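Local coordinates for protein phosphoheptose isomerase (Neisseria gonorrhoeae, PDB 5I01) that isomerises sedoheptulose 7-phosphate to D-glycero-D-manno-heptose 7-phosphate, the zinc-dependent first step towards the heptose used in lipooligosaccharide, at residues E37-C42 / H185-C190; A136-E139 / H143-A146; K48-G53 / K106-L111. The protein carries 1 engineered substitution. All coordinates share one frame; numbering follows the deposited sequence.

Contact 1. Residues E37-C42 / H185-C190. With ZN (zinc ion), chain E.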
loop_
_atom_site.group_PDB
_atom_site.type_symbol
_atom_site.label_atom_id
_atom_site.label_comp_id
_atom_site.label_asym_id
_atom_site.label_seq_id
_atom_site.Cartn_x
_atom_site.Cartn_y
_atom_site.Cartn_z
ATOM N N GLU A 37 -11.035 22.063 15.057
ATOM C CA GLU A 37 -12.331 22.735 14.865
ATOM C C GLU A 37 -12.738 22.708 13.397
ATOM O O GLU A 37 -13.877 22.373 13.074
ATOM C CB GLU A 37 -12.294 24.187 15.389
ATOM C CG GLU A 37 -12.403 24.296 16.913
ATOM C CD GLU A 37 -12.203 25.710 17.477
ATOM O OE1 GLU A 37 -11.674 26.604 16.770
ATOM O OE2 GLU A 37 -12.573 25.926 18.660
ATOM N N LEU A 38 -11.792 23.039 12.519
ATOM C CA LEU A 38 -12.013 22.987 11.071
ATOM C C LEU A 38 -12.397 21.591 10.552
ATOM O O LEU A 38 -13.252 21.470 9.677
ATOM C CB LEU A 38 -10.770 23.487 10.331
ATOM C CG LEU A 38 -10.846 23.487 8.803
ATOM C CD1 LEU A 38 -12.082 24.232 8.317
ATOM C CD2 LEU A 38 -9.580 24.092 8.221
ATOM N N MET A 39 -11.757 20.551 11.079
ATOM C CA MET A 39 -12.099 19.169 10.710
ATOM C C MET A 39 -13.485 18.735 11.238
ATOM O O MET A 39 -14.194 18.002 10.553
ATOM C CB MET A 39 -11.000 18.187 11.162
ATOM C CG MET A 39 -9.733 18.251 10.319
ATOM S SD MET A 39 -8.515 16.972 10.715
ATOM C CE MET A 39 -8.006 17.549 12.320
ATOM N N LEU A 40 -13.859 19.188 12.437
ATOM C CA LEU A 40 -15.205 18.959 12.997
ATOM C C LEU A 40 -16.320 19.611 12.187
ATOM O O LEU A 40 -17.375 19.013 12.001
ATOM C CB LEU A 40 -15.294 19.488 14.427
ATOM C CG LEU A 40 -14.556 18.681 15.489
ATOM C CD1 LEU A 40 -14.261 19.569 16.698
ATOM C CD2 LEU A 40 -15.345 17.429 15.874
ATOM N N GLN A 41 -16.091 20.847 11.750
ATOM C CA GLN A 41 -17.019 21.581 10.877
ATOM C C GLN A 41 -17.217 20.846 9.544
ATOM O O GLN A 41 -18.350 20.678 9.077
ATOM C CB GLN A 41 -16.477 22.998 10.628
ATOM C CG GLN A 41 -17.338 23.917 9.768
ATOM C CD GLN A 41 -16.579 25.158 9.285
ATOM O OE1 GLN A 41 -15.499 25.060 8.674
ATOM N NE2 GLN A 41 -17.146 26.333 9.543
ATOM N N CYS A 42 -16.105 20.421 8.944
ATOM C CA CYS A 42 -16.124 19.692 7.674
ATOM C C CYS A 42 -16.873 18.366 7.769
ATOM O O CYS A 42 -17.719 18.077 6.929
ATOM C CB CYS A 42 -14.695 19.455 7.178
ATOM S SG CYS A 42 -14.514 18.126 5.971
ATOM N N HIS A 185 -2.417 13.035 16.877
ATOM C CA HIS A 185 -3.072 12.377 18.011
ATOM C C HIS A 185 -3.928 13.330 18.821
ATOM O O HIS A 185 -5.034 12.980 19.210
ATOM C CB HIS A 185 -2.045 11.681 18.914
ATOM C CG HIS A 185 -1.562 10.379 18.365
ATOM N ND1 HIS A 185 -0.332 9.843 18.678
ATOM C CD2 HIS A 185 -2.147 9.504 17.512
ATOM C CE1 HIS A 185 -0.188 8.687 18.053
ATOM N NE2 HIS A 185 -1.276 8.459 17.336
ATOM N N ALA A 186 -3.402 14.526 19.070
ATOM C CA ALA A 186 -4.126 15.571 19.786
ATOM C C ALA A 186 -5.369 16.048 19.017
ATOM O O ALA A 186 -6.390 16.337 19.636
ATOM C CB ALA A 186 -3.198 16.741 20.077
ATOM N N MET A 187 -5.272 16.119 17.685
ATOM C CA MET A 187 -6.405 16.476 16.816
ATOM C C MET A 187 -7.502 15.397 16.819
ATOM O O MET A 187 -8.685 15.718 16.971
ATOM C CB MET A 187 -5.942 16.742 15.367
ATOM C CG MET A 187 -5.250 18.082 15.155
ATOM S SD MET A 187 -4.897 18.526 13.425
ATOM C CE MET A 187 -3.667 17.326 12.911
ATOM N N CYS A 188 -7.107 14.134 16.643
ATOM C CA CYS A 188 -8.049 12.997 16.701
ATOM C C CYS A 188 -8.786 12.884 18.030
ATOM O O CYS A 188 -9.961 12.544 18.050
ATOM C CB CYS A 188 -7.336 11.665 16.454
ATOM S SG CYS A 188 -6.602 11.532 14.820
ATOM N N ASP A 189 -8.088 13.135 19.134
ATOM C CA ASP A 189 -8.715 13.126 20.451
ATOM C C ASP A 189 -9.686 14.303 20.638
ATOM O O ASP A 189 -10.718 14.138 21.291
ATOM C CB ASP A 189 -7.665 13.097 21.569
ATOM C CG ASP A 189 -8.269 12.787 22.937
ATOM O OD1 ASP A 189 -8.933 11.737 23.097
ATOM O OD2 ASP A 189 -8.047 13.596 23.864
ATOM N N CYS A 190 -9.367 15.473 20.083
ATOM C CA CYS A 190 -10.293 16.615 20.126
ATOM C C CYS A 190 -11.584 16.362 19.345
ATOM O O CYS A 190 -12.653 16.826 19.744
ATOM C CB CYS A 190 -9.637 17.889 19.598
ATOM S SG CYS A 190 -8.441 18.579 20.735
HETATM ZN ZN ZN E . -1.928 6.468 16.620
#
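Met39 lays its terminal methyl over the thioether of Met187, and this pair carries most of the packing between the two helices. Met39 CE lies 3.4 Å from Met187 SD, a close fit for a methyl against a sulfur. The same methyl also reaches the base of the other side chain, with Met39 CE 3.8 Å from Met187 CB and 4.0 Å from Met187 CG. The approach is thus end-on from Met39 but lateral along Met187, and the two side chains cross at about a right angle. Each is extended through chi2 and bends at the sulfur; in Met39 a chi3 of -70° turns CE off the line of the chain. Leu40 adds a loose van der Waals touch of a methyl on a backbone oxygen, its CD1 being 4.4 Å from Cys190 O. With Met39 CA and Met187 CA 8.8 Å apart, the helices stay far enough from each other for the long methionines to fill the space between them.

Two residues before Met187 on the same helix, His185 NE2 binds the zinc ion at 2.2 Å, with His63 and Glu67 of the same chain and Gln177 of the second subunit. Glu178 of that subunit hydrogen-bonds to His185 ND1, which should fix the rotation of the ring. One helix therefore carries both the methionine packing and a ligand of a zinc site shared between subunits. Helix 173-193 lies against helix 29-44 through Met187 on Thr32 and Ala35, while Met39 extends to Ile145 of strand 143-149 and to Phe64 of helix 56-69.

Contact 2. Residues A136-E139 / H143-A146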
loop_
_atom_site.group_PDB
_atom_site.type_symbol
_atom_site.label_atom_id
_atom_site.label_comp_id
_atom_site.label_asym_id
_atom_site.label_seq_id
_atom_site.Cartn_x
_atom_site.Cartn_y
_atom_site.Cartn_z
ATOM N N ALA A 136 -4.604 22.506 -6.038
ATOM C CA ALA A 136 -5.815 21.781 -6.429
ATOM C C ALA A 136 -6.919 21.875 -5.385
ATOM O O ALA A 136 -8.088 21.993 -5.744
ATOM C CB ALA A 136 -5.499 20.329 -6.713
ATOM N N ALA A 137 -6.539 21.816 -4.107
ATOM C CA ALA A 137 -7.475 21.989 -3.003
ATOM C C ALA A 137 -8.080 23.399 -3.003
ATOM O O ALA A 137 -9.288 23.565 -2.769
ATOM C CB ALA A 137 -6.791 21.709 -1.678
ATOM N N HIS A 138 -7.250 24.411 -3.266
ATOM C CA HIS A 138 -7.765 25.779 -3.357
ATOM C C HIS A 138 -8.733 25.929 -4.533
ATOM O O HIS A 138 -9.848 26.413 -4.338
ATOM C CB HIS A 138 -6.641 26.820 -3.395
ATOM C CG HIS A 138 -6.029 27.089 -2.051
ATOM N ND1 HIS A 138 -4.729 27.523 -1.897
ATOM C CD2 HIS A 138 -6.537 26.974 -0.799
ATOM C CE1 HIS A 138 -4.464 27.668 -0.611
ATOM N NE2 HIS A 138 -5.545 27.347 0.076
ATOM N N GLU A 139 -8.335 25.463 -5.718
ATOM C CA GLU A 139 -9.215 25.453 -6.908
ATOM C C GLU A 139 -10.547 24.707 -6.691
ATOM O O GLU A 139 -11.559 25.092 -7.280
ATOM C CB GLU A 139 -8.468 24.910 -8.149
ATOM C CG GLU A 139 -7.492 25.927 -8.756
ATOM C CD GLU A 139 -6.320 25.326 -9.552
ATOM O OE1 GLU A 139 -5.999 24.121 -9.394
ATOM O OE2 GLU A 139 -5.693 26.086 -10.337
ATOM N N HIS A 143 -10.570 23.693 2.281
ATOM C CA HIS A 143 -9.672 24.329 3.250
ATOM C C HIS A 143 -8.462 23.429 3.468
ATOM O O HIS A 143 -8.538 22.225 3.237
ATOM C CB HIS A 143 -10.405 24.598 4.555
ATOM C CG HIS A 143 -11.726 25.277 4.367
ATOM N ND1 HIS A 143 -11.860 26.461 3.678
ATOM C CD2 HIS A 143 -12.974 24.928 4.759
ATOM C CE1 HIS A 143 -13.132 26.819 3.659
ATOM N NE2 HIS A 143 -13.830 25.906 4.312
ATOM N N VAL A 144 -7.347 24.012 3.900
ATOM C CA VAL A 144 -6.078 23.282 4.008
ATOM C C VAL A 144 -5.550 23.342 5.437
ATOM O O VAL A 144 -5.676 24.368 6.105
ATOM C CB VAL A 144 -5.028 23.810 2.994
ATOM C CG1 VAL A 144 -3.687 23.092 3.124
ATOM C CG2 VAL A 144 -5.550 23.625 1.581
ATOM N N ILE A 145 -5.000 22.220 5.908
ATOM C CA ILE A 145 -4.257 22.167 7.164
ATOM C C ILE A 145 -2.865 21.667 6.816
ATOM O O ILE A 145 -2.695 20.518 6.409
ATOM C CB ILE A 145 -4.922 21.244 8.207
ATOM C CG1 ILE A 145 -6.305 21.778 8.578
ATOM C CG2 ILE A 145 -4.052 21.107 9.464
ATOM C CD1 ILE A 145 -7.181 20.779 9.302
ATOM N N ALA A 146 -1.877 22.541 6.960
ATOM C CA ALA A 146 -0.505 22.213 6.621
ATOM C C ALA A 146 0.234 21.796 7.883
ATOM O O ALA A 146 0.217 22.525 8.876
ATOM C CB ALA A 146 0.177 23.412 5.984
#
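Val144 presents one methyl, CG2, to two successive residues of the helix end, Ala137 and His138. Its CG2 stands 4.0 Å from Ala137 CB and, on another flank, 4.0 Å from His138 NE2. The valine rotamer selects this branch: chi1 of 178° sets CG1 opposite the backbone N and leaves CG2 opposite the carbonyl carbon, in reach of the helix. Ala137 needs no torsion to meet it, since its CB already points at the strand. His138 starts less directly. Its CB leaves at a slant, and chi1 of -78°, with CG beside the backbone N, swings the imidazole back until its far nitrogen nears the valine methyl. Ring and valine cross at about a right angle, and the methyl approaches the imidazole obliquely.

The polar end of the histidine is used elsewhere, by Asp163. Its OD2 is hydrogen-bonded to His138 NE2, while its OD1 accepts a hydrogen bond from the backbone N of Val144, so one carboxylate links the helix end to the strand start. The contact lies where the chain turns from helix 128-139 into strand 143-149, in the beta-alpha-beta unit begun by strand 117-122. Between the segments themselves the chemistry is purely van der Waals, whereas the aspartate supplies the directional bonds; its negative charge would be expected to favour a proton on His138 NE2.

Contact 3. Residues K48-G53 / K106-L111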
loop_
_atom_site.group_PDB
_atom_site.type_symbol
_atom_site.label_atom_id
_atom_site.label_comp_id
_atom_site.label_asym_id
_atom_site.label_seq_id
_atom_site.Cartn_x
_atom_site.Cartn_y
_atom_site.Cartn_z
ATOM N N LYS A 48 -15.314 15.311 3.837
ATOM C CA LYS A 48 -14.233 14.362 4.105
ATOM C C LYS A 48 -12.869 15.046 4.171
ATOM O O LYS A 48 -12.706 16.160 3.688
ATOM C CB LYS A 48 -14.239 13.219 3.079
ATOM C CG LYS A 48 -14.048 13.614 1.627
ATOM C CD LYS A 48 -14.360 12.417 0.721
ATOM C CE LYS A 48 -14.238 12.744 -0.753
ATOM N NZ LYS A 48 -15.102 13.889 -1.160
ATOM N N ILE A 49 -11.913 14.367 4.808
ATOM C CA ILE A 49 -10.537 14.837 4.921
ATOM C C ILE A 49 -9.618 13.973 4.058
ATOM O O ILE A 49 -9.597 12.760 4.202
ATOM C CB ILE A 49 -10.027 14.813 6.385
ATOM C CG1 ILE A 49 -10.976 15.602 7.304
ATOM C CG2 ILE A 49 -8.618 15.391 6.476
ATOM C CD1 ILE A 49 -11.869 14.737 8.148
ATOM N N LEU A 50 -8.860 14.616 3.169
ATOM C CA LEU A 50 -7.795 13.972 2.408
ATOM C C LEU A 50 -6.456 14.303 3.060
ATOM O O LEU A 50 -6.241 15.448 3.456
ATOM C CB LEU A 50 -7.808 14.464 0.966
ATOM C CG LEU A 50 -9.166 14.441 0.264
ATOM C CD1 LEU A 50 -8.992 14.882 -1.186
ATOM C CD2 LEU A 50 -9.801 13.059 0.335
ATOM N N ALA A 51 -5.570 13.311 3.178
ATOM C CA ALA A 51 -4.230 13.513 3.743
ATOM C C ALA A 51 -3.173 13.101 2.735
ATOM O O ALA A 51 -3.367 12.133 2.000
ATOM C CB ALA A 51 -4.067 12.721 5.023
ATOM N N CYS A 52 -2.067 13.842 2.686
ATOM C CA CYS A 52 -0.929 13.455 1.858
ATOM C C CYS A 52 0.422 13.938 2.412
ATOM O O CYS A 52 0.484 14.874 3.221
ATOM C CB CYS A 52 -1.117 13.964 0.432
ATOM S SG CYS A 52 -0.863 15.738 0.244
ATOM N N GLY A 53 1.491 13.299 1.939
ATOM C CA GLY A 53 2.849 13.589 2.381
ATOM C C GLY A 53 3.828 12.577 1.818
ATOM O O GLY A 53 3.392 11.573 1.247
ATOM N N LYS A 106 -3.639 15.148 -8.524
ATOM C CA LYS A 106 -4.615 14.454 -9.384
ATOM C C LYS A 106 -5.684 13.700 -8.589
ATOM O O LYS A 106 -6.852 13.659 -8.983
ATOM C CB LYS A 106 -3.915 13.509 -10.366
ATOM C CG LYS A 106 -3.183 14.234 -11.490
ATOM C CD LYS A 106 -2.865 13.326 -12.662
ATOM C CE LYS A 106 -4.086 13.048 -13.542
ATOM N NZ LYS A 106 -4.553 14.250 -14.292
ATOM N N GLN A 107 -5.286 13.101 -7.474
ATOM C CA GLN A 107 -6.243 12.445 -6.580
ATOM C C GLN A 107 -7.175 13.444 -5.877
ATOM O O GLN A 107 -8.331 13.117 -5.586
ATOM C CB GLN A 107 -5.516 11.576 -5.559
ATOM C CG GLN A 107 -4.777 10.404 -6.180
ATOM C CD GLN A 107 -4.079 9.567 -5.135
ATOM O OE1 GLN A 107 -4.716 8.789 -4.409
ATOM N NE2 GLN A 107 -2.763 9.729 -5.034
ATOM N N VAL A 108 -6.673 14.649 -5.609
ATOM C CA VAL A 108 -7.491 15.726 -5.027
ATOM C C VAL A 108 -8.554 16.151 -6.037
ATOM O O VAL A 108 -9.716 16.286 -5.673
ATOM C CB VAL A 108 -6.640 16.938 -4.576
ATOM C CG1 VAL A 108 -7.522 18.097 -4.140
ATOM C CG2 VAL A 108 -5.708 16.547 -3.431
ATOM N N ARG A 109 -8.156 16.338 -7.297
ATOM C CA ARG A 109 -9.116 16.604 -8.385
ATOM C C ARG A 109 -10.139 15.473 -8.597
ATOM O O ARG A 109 -11.278 15.753 -8.927
ATOM C CB ARG A 109 -8.404 16.947 -9.708
ATOM C CG ARG A 109 -7.949 18.401 -9.808
ATOM C CD ARG A 109 -7.558 18.803 -11.227
ATOM N NE ARG A 109 -6.263 18.240 -11.628
ATOM C CZ ARG A 109 -5.054 18.703 -11.263
ATOM N NH1 ARG A 109 -4.920 19.768 -10.461
ATOM N NH2 ARG A 109 -3.951 18.085 -11.705
ATOM N N ALA A 110 -9.746 14.216 -8.396
ATOM C CA ALA A 110 -10.694 13.089 -8.427
ATOM C C ALA A 110 -11.691 13.113 -7.264
ATOM O O ALA A 110 -12.904 13.168 -7.479
ATOM C CB ALA A 110 -9.948 11.766 -8.423
ATOM N N LEU A 111 -11.165 13.075 -6.040
ATOM C CA LEU A 111 -11.975 12.849 -4.835
ATOM C C LEU A 111 -12.554 14.103 -4.181
ATOM O O LEU A 111 -13.627 14.040 -3.600
ATOM C CB LEU A 111 -11.155 12.083 -3.792
ATOM C CG LEU A 111 -10.562 10.745 -4.250
ATOM C CD1 LEU A 111 -9.829 10.079 -3.101
ATOM C CD2 LEU A 111 -11.628 9.810 -4.803
#
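Lys48 and Leu50 reach helix 105-111 by different means, one polar and one apolar. Lys48 NZ donates a hydrogen bond to Leu111 O at 2.9 Å, with a C=O...N angle of 150° and the amine tilted 30° from the carbonyl plane. A chi1 of 61° wedges CG in between the two backbone branches, the chain then runs straight, and a final bend at chi4 turns the amine to the carbonyl. Leu50 CD1 fits against one turn of the helix: it is 4.2 Å from Val108 CA and 4.3 Å from Val108 CG2, and Leu111 CB lies 4.4 Å from it.

In the next shell, Asp116 OD2 forms a salt bridge with Lys48 NZ, giving the ammonium a second partner. Leu111 closes the helix, whose C-terminal end would probably welcome this positive charge.

Further out, Leu111 packs on Val82 of a third subunit, and Glu78 of that subunit forms salt bridges with Lys106 and Arg109. The contact packs a helix on a strand of the SIS domain's parallel alpha/beta sheet: strand 49-52 runs between strands 81-83 and 117-122, helix 56-69 packs on Ile49 and Ala51, and helix 128-139 adjoins Val108 through Ala136.

Overall arrangement
Following the chain from the N terminus, helix 29-44 opens contact 1, which closes only 143 residues on from Cys42, at His185. Contacts 3 and 2 both fall within that long span, in series: contact 3 joins strand 49-52 to helix 105-111, and only after it has closed does contact 2 fold helix 128-139 back on strand 143-149. The centres of contacts 2 and 3 are 10 Å apart, and Val108 CG1 packs 3.8 Å from Ala137 N. Helix 29-44 meets both, through Leu38 on His143 and Met39 on Ile49. Contacts 2 and 3 join helices to the central parallel sheet; contact 1 joins two helices, one of which, 29-44, rests on that sheet.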